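Long-range contact in proton-dependent oligopeptide transporter family protein (Xanthomonas campestris, PDB 6EI3), which probably carries short peptides across the membrane together with protons, as a member of the POT family within the major facilitator superfamily: residues F82-Y86 with F112-I117. Sequence-based numbering, arbitrary orientation.
Sequences FSLIY and FGAGGI. With 78M ((2S)-2,3-dihydroxypropyl(7Z)-pentadec-7-enoate), chain B.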
ATOM      1  N   PHE A  82     -17.119  -7.400  -6.963  1.00 29.77           N
ATOM      2  CA  PHE A  82     -16.379  -6.643  -5.958  1.00 27.80           C
ATOM      3  C   PHE A  82     -16.798  -5.166  -6.004  1.00 29.59           C
ATOM      4  O   PHE A  82     -16.909  -4.552  -4.952  1.00 28.28           O
ATOM      5  CB  PHE A  82     -14.866  -6.783  -6.147  1.00 28.23           C
ATOM      6  CG  PHE A  82     -14.272  -7.970  -5.429  1.00 30.08           C
ATOM      7  CD1 PHE A  82     -14.018  -7.923  -4.063  1.00 32.69           C
ATOM      8  CD2 PHE A  82     -13.972  -9.136  -6.115  1.00 33.04           C
ATOM      9  CE1 PHE A  82     -13.449  -9.015  -3.400  1.00 34.51           C
ATOM     10  CE2 PHE A  82     -13.402 -10.230  -5.449  1.00 36.91           C
ATOM     11  CZ  PHE A  82     -13.146 -10.164  -4.095  1.00 34.48           C
ATOM     12  N   SER A  83     -17.062  -4.612  -7.215  1.00 24.87           N
ATOM     13  CA  SER A  83     -17.488  -3.210  -7.356  1.00 23.91           C
ATOM     14  C   SER A  83     -18.865  -2.961  -6.734  1.00 28.81           C
ATOM     15  O   SER A  83     -19.087  -1.893  -6.179  1.00 28.97           O
ATOM     16  CB  SER A  83     -17.465  -2.767  -8.815  1.00 24.64           C
ATOM     17  OG  SER A  83     -16.134  -2.780  -9.303  1.00 28.41           O
ATOM     18  N   LEU A  84     -19.774  -3.936  -6.810  1.00 27.31           N
ATOM     19  CA  LEU A  84     -21.109  -3.814  -6.213  1.00 28.44           C
ATOM     20  C   LEU A  84     -21.011  -3.869  -4.674  1.00 32.75           C
ATOM     21  O   LEU A  84     -21.736  -3.152  -3.990  1.00 32.80           O
ATOM     22  CB  LEU A  84     -22.050  -4.916  -6.730  1.00 29.04           C
ATOM     23  CG  LEU A  84     -22.551  -4.792  -8.168  1.00 33.50           C
ATOM     24  CD1 LEU A  84     -23.144  -6.121  -8.639  1.00 34.92           C
ATOM     25  CD2 LEU A  84     -23.577  -3.677  -8.315  1.00 36.11           C
ATOM     26  N   ILE A  85     -20.113  -4.719  -4.140  1.00 29.08           N
ATOM     27  CA  ILE A  85     -19.864  -4.811  -2.694  1.00 27.45           C
ATOM     28  C   ILE A  85     -19.306  -3.448  -2.239  1.00 30.40           C
ATOM     29  O   ILE A  85     -19.736  -2.894  -1.230  1.00 28.87           O
ATOM     30  CB  ILE A  85     -18.920  -6.011  -2.359  1.00 29.24           C
ATOM     31  CG1 ILE A  85     -19.686  -7.367  -2.546  1.00 29.58           C
ATOM     32  CG2 ILE A  85     -18.373  -5.904  -0.927  1.00 28.74           C
ATOM     33  CD1 ILE A  85     -18.835  -8.649  -2.580  1.00 28.45           C
ATOM     34  N   TYR A  86     -18.380  -2.904  -3.045  1.00 26.63           N
ATOM     35  CA  TYR A  86     -17.699  -1.634  -2.876  1.00 25.26           C
ATOM     36  C   TYR A  86     -18.762  -0.523  -2.747  1.00 32.27           C
ATOM     37  O   TYR A  86     -18.702   0.271  -1.802  1.00 30.65           O
ATOM     38  CB  TYR A  86     -16.792  -1.460  -4.100  1.00 25.30           C
ATOM     39  CG  TYR A  86     -15.623  -0.501  -4.041  1.00 25.85           C
ATOM     40  CD1 TYR A  86     -15.607   0.563  -3.136  1.00 27.44           C
ATOM     41  CD2 TYR A  86     -14.596  -0.577  -4.974  1.00 26.22           C
ATOM     42  CE1 TYR A  86     -14.589   1.516  -3.163  1.00 26.31           C
ATOM     43  CE2 TYR A  86     -13.597   0.388  -5.034  1.00 27.24           C
ATOM     44  CZ  TYR A  86     -13.583   1.421  -4.111  1.00 30.35           C
ATOM     45  OH  TYR A  86     -12.565   2.337  -4.171  1.00 25.84           O
ATOM     46  N   PHE A 112     -12.778  -4.486   1.178  1.00 27.37           N
ATOM     47  CA  PHE A 112     -12.956  -5.734   0.444  1.00 28.11           C
ATOM     48  C   PHE A 112     -13.153  -5.490  -1.043  1.00 30.95           C
ATOM     49  O   PHE A 112     -12.502  -6.153  -1.860  1.00 29.75           O
ATOM     50  CB  PHE A 112     -14.162  -6.497   1.021  1.00 31.33           C
ATOM     51  CG  PHE A 112     -14.383  -7.902   0.506  1.00 33.90           C
ATOM     52  CD1 PHE A 112     -13.591  -8.952   0.948  1.00 37.26           C
ATOM     53  CD2 PHE A 112     -15.449  -8.190  -0.338  1.00 35.98           C
ATOM     54  CE1 PHE A 112     -13.835 -10.261   0.524  1.00 38.78           C
ATOM     55  CE2 PHE A 112     -15.710  -9.506  -0.738  1.00 39.44           C
ATOM     56  CZ  PHE A 112     -14.891 -10.528  -0.317  1.00 37.96           C
ATOM     57  N   GLY A 113     -14.043  -4.551  -1.379  1.00 27.38           N
ATOM     58  CA  GLY A 113     -14.332  -4.225  -2.769  1.00 27.58           C
ATOM     59  C   GLY A 113     -13.149  -3.620  -3.502  1.00 29.16           C
ATOM     60  O   GLY A 113     -12.811  -4.061  -4.605  1.00 26.38           O
ATOM     61  N   ALA A 114     -12.528  -2.585  -2.889  1.00 25.07           N
ATOM     62  CA  ALA A 114     -11.388  -1.860  -3.446  1.00 24.90           C
ATOM     63  C   ALA A 114     -10.182  -2.776  -3.542  1.00 29.68           C
ATOM     64  O   ALA A 114      -9.445  -2.709  -4.520  1.00 29.31           O
ATOM     65  CB  ALA A 114     -11.053  -0.643  -2.591  1.00 25.05           C
ATOM     66  N   GLY A 115     -10.007  -3.635  -2.543  1.00 25.70           N
ATOM     67  CA  GLY A 115      -8.906  -4.579  -2.550  1.00 25.92           C
ATOM     68  C   GLY A 115      -9.055  -5.641  -3.627  1.00 29.31           C
ATOM     69  O   GLY A 115      -8.090  -5.944  -4.333  1.00 28.19           O
ATOM     70  N   GLY A 116     -10.255  -6.193  -3.760  1.00 25.45           N
ATOM     71  CA  GLY A 116     -10.512  -7.253  -4.735  1.00 26.61           C
ATOM     72  C   GLY A 116     -10.314  -6.881  -6.197  1.00 30.17           C
ATOM     73  O   GLY A 116      -9.818  -7.701  -6.973  1.00 29.14           O
ATOM     74  N   ILE A 117     -10.688  -5.645  -6.589  1.00 25.07           N
ATOM     75  CA  ILE A 117     -10.566  -5.189  -7.994  1.00 26.01           C
ATOM     76  C   ILE A 117      -9.147  -4.727  -8.356  1.00 31.88           C
ATOM     77  O   ILE A 117      -8.806  -4.659  -9.532  1.00 30.46           O
ATOM     78  CB  ILE A 117     -11.579  -4.062  -8.326  1.00 28.08           C
ATOM     79  CG1 ILE A 117     -11.253  -2.766  -7.520  1.00 28.29           C
ATOM     80  CG2 ILE A 117     -13.022  -4.542  -8.118  1.00 28.39           C
ATOM     81  CD1 ILE A 117     -11.974  -1.478  -7.981  1.00 32.50           C
TER
HETATM   82  O21 78M B 601     -20.561 -11.262 -15.272  1.00 82.45           O
HETATM   83  C20 78M B 601     -21.530 -12.059 -14.606  1.00 84.56           C
HETATM   84  C18 78M B 601     -22.182 -11.291 -13.480  1.00 84.27           C
HETATM   85  O19 78M B 601     -22.856 -12.201 -12.603  1.00 84.47           O
HETATM   86  C17 78M B 601     -23.152 -10.249 -13.983  1.00 85.40           C
HETATM   87  O2  78M B 601     -23.540  -9.481 -12.820  1.00 85.15           O
HETATM   88  C1  78M B 601     -24.251  -8.366 -13.022  1.00 85.89           C
HETATM   89  O1  78M B 601     -24.501  -7.916 -14.111  1.00 88.17           O
HETATM   90  C2  78M B 601     -24.706  -7.773 -11.716  1.00 83.44           C
HETATM   91  C3  78M B 601     -25.377  -6.403 -11.818  1.00 81.11           C
HETATM   92  C4  78M B 601     -24.412  -5.269 -12.149  1.00 76.80           C
HETATM   93  C5  78M B 601     -25.029  -3.885 -12.055  1.00 75.30           C
HETATM   94  C6  78M B 601     -24.198  -2.792 -12.717  1.00 72.80           C
HETATM   95  C7  78M B 601     -24.582  -1.400 -12.303  1.00 72.15           C
HETATM   96  C8  78M B 601     -25.533  -0.619 -12.805  1.00 73.78           C
HETATM   97  C9  78M B 601     -26.505  -0.916 -13.916  1.00 75.89           C
HETATM   98  C10 78M B 601     -27.411   0.276 -14.252  1.00 76.85           C
HETATM   99  C11 78M B 601     -26.759   1.331 -15.139  1.00 76.73           C
HETATM  100  C12 78M B 601     -27.417   2.702 -15.082  1.00 78.17           C
HETATM  101  C13 78M B 601     -26.882   3.692 -16.114  1.00 79.16           C
HETATM  102  C15 78M B 601     -26.294   5.889 -14.925  1.00 76.49           C
HETATM  103  C14 78M B 601     -27.247   5.153 -15.863  1.00 79.25           C
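The F82 ring lies flat against G116, whose CA sits over the middle of one face, 3.7 Å from the ring centroid, a CH-pi contact. F82 enters the neighbouring helix as a knob in the hole lined by F112, G113, G116 and I117. Its CE1 reaches over one face of the F112 ring, toward the rim, 3.5 Å from F112 CE2; the planes meet obliquely at 42°. F112 turns its CG away from its own backbone N (chi1 -172°), bringing the ring across the F82 side chain, and I85 CD1 lies at the edge of the F112 ring, 3.7 Å from F112 CE2. These neighbouring transmembrane helices of the major facilitator fold run roughly antiparallel (155° between segments 82-86 and 112-117), and the axes of the two segments approach to 7.6 Å. G113 and G116, having no side chains, are consistent with this closeness: G113 CA comes within 3.4 Å of F82 O. At the other flank Y86 lays a ring face over A114, whose CB is 3.6 Å from Y86 CZ, while I117 CD1 touches the ring edge. I117 CG2 packs on F82 CB at 3.5 Å. The hydroxyl of Y86 is hydrogen-bonded to E14 of helix 4-22, tying this buried flank to a third helix; the S83 hydroxyl bonds to I79 O within its own helix. F112 touches one bound monoacylglycerol and sets its ring edge-to-face with F61, whereas L84 CD1 meets C2 of a different one at 3.8 Å.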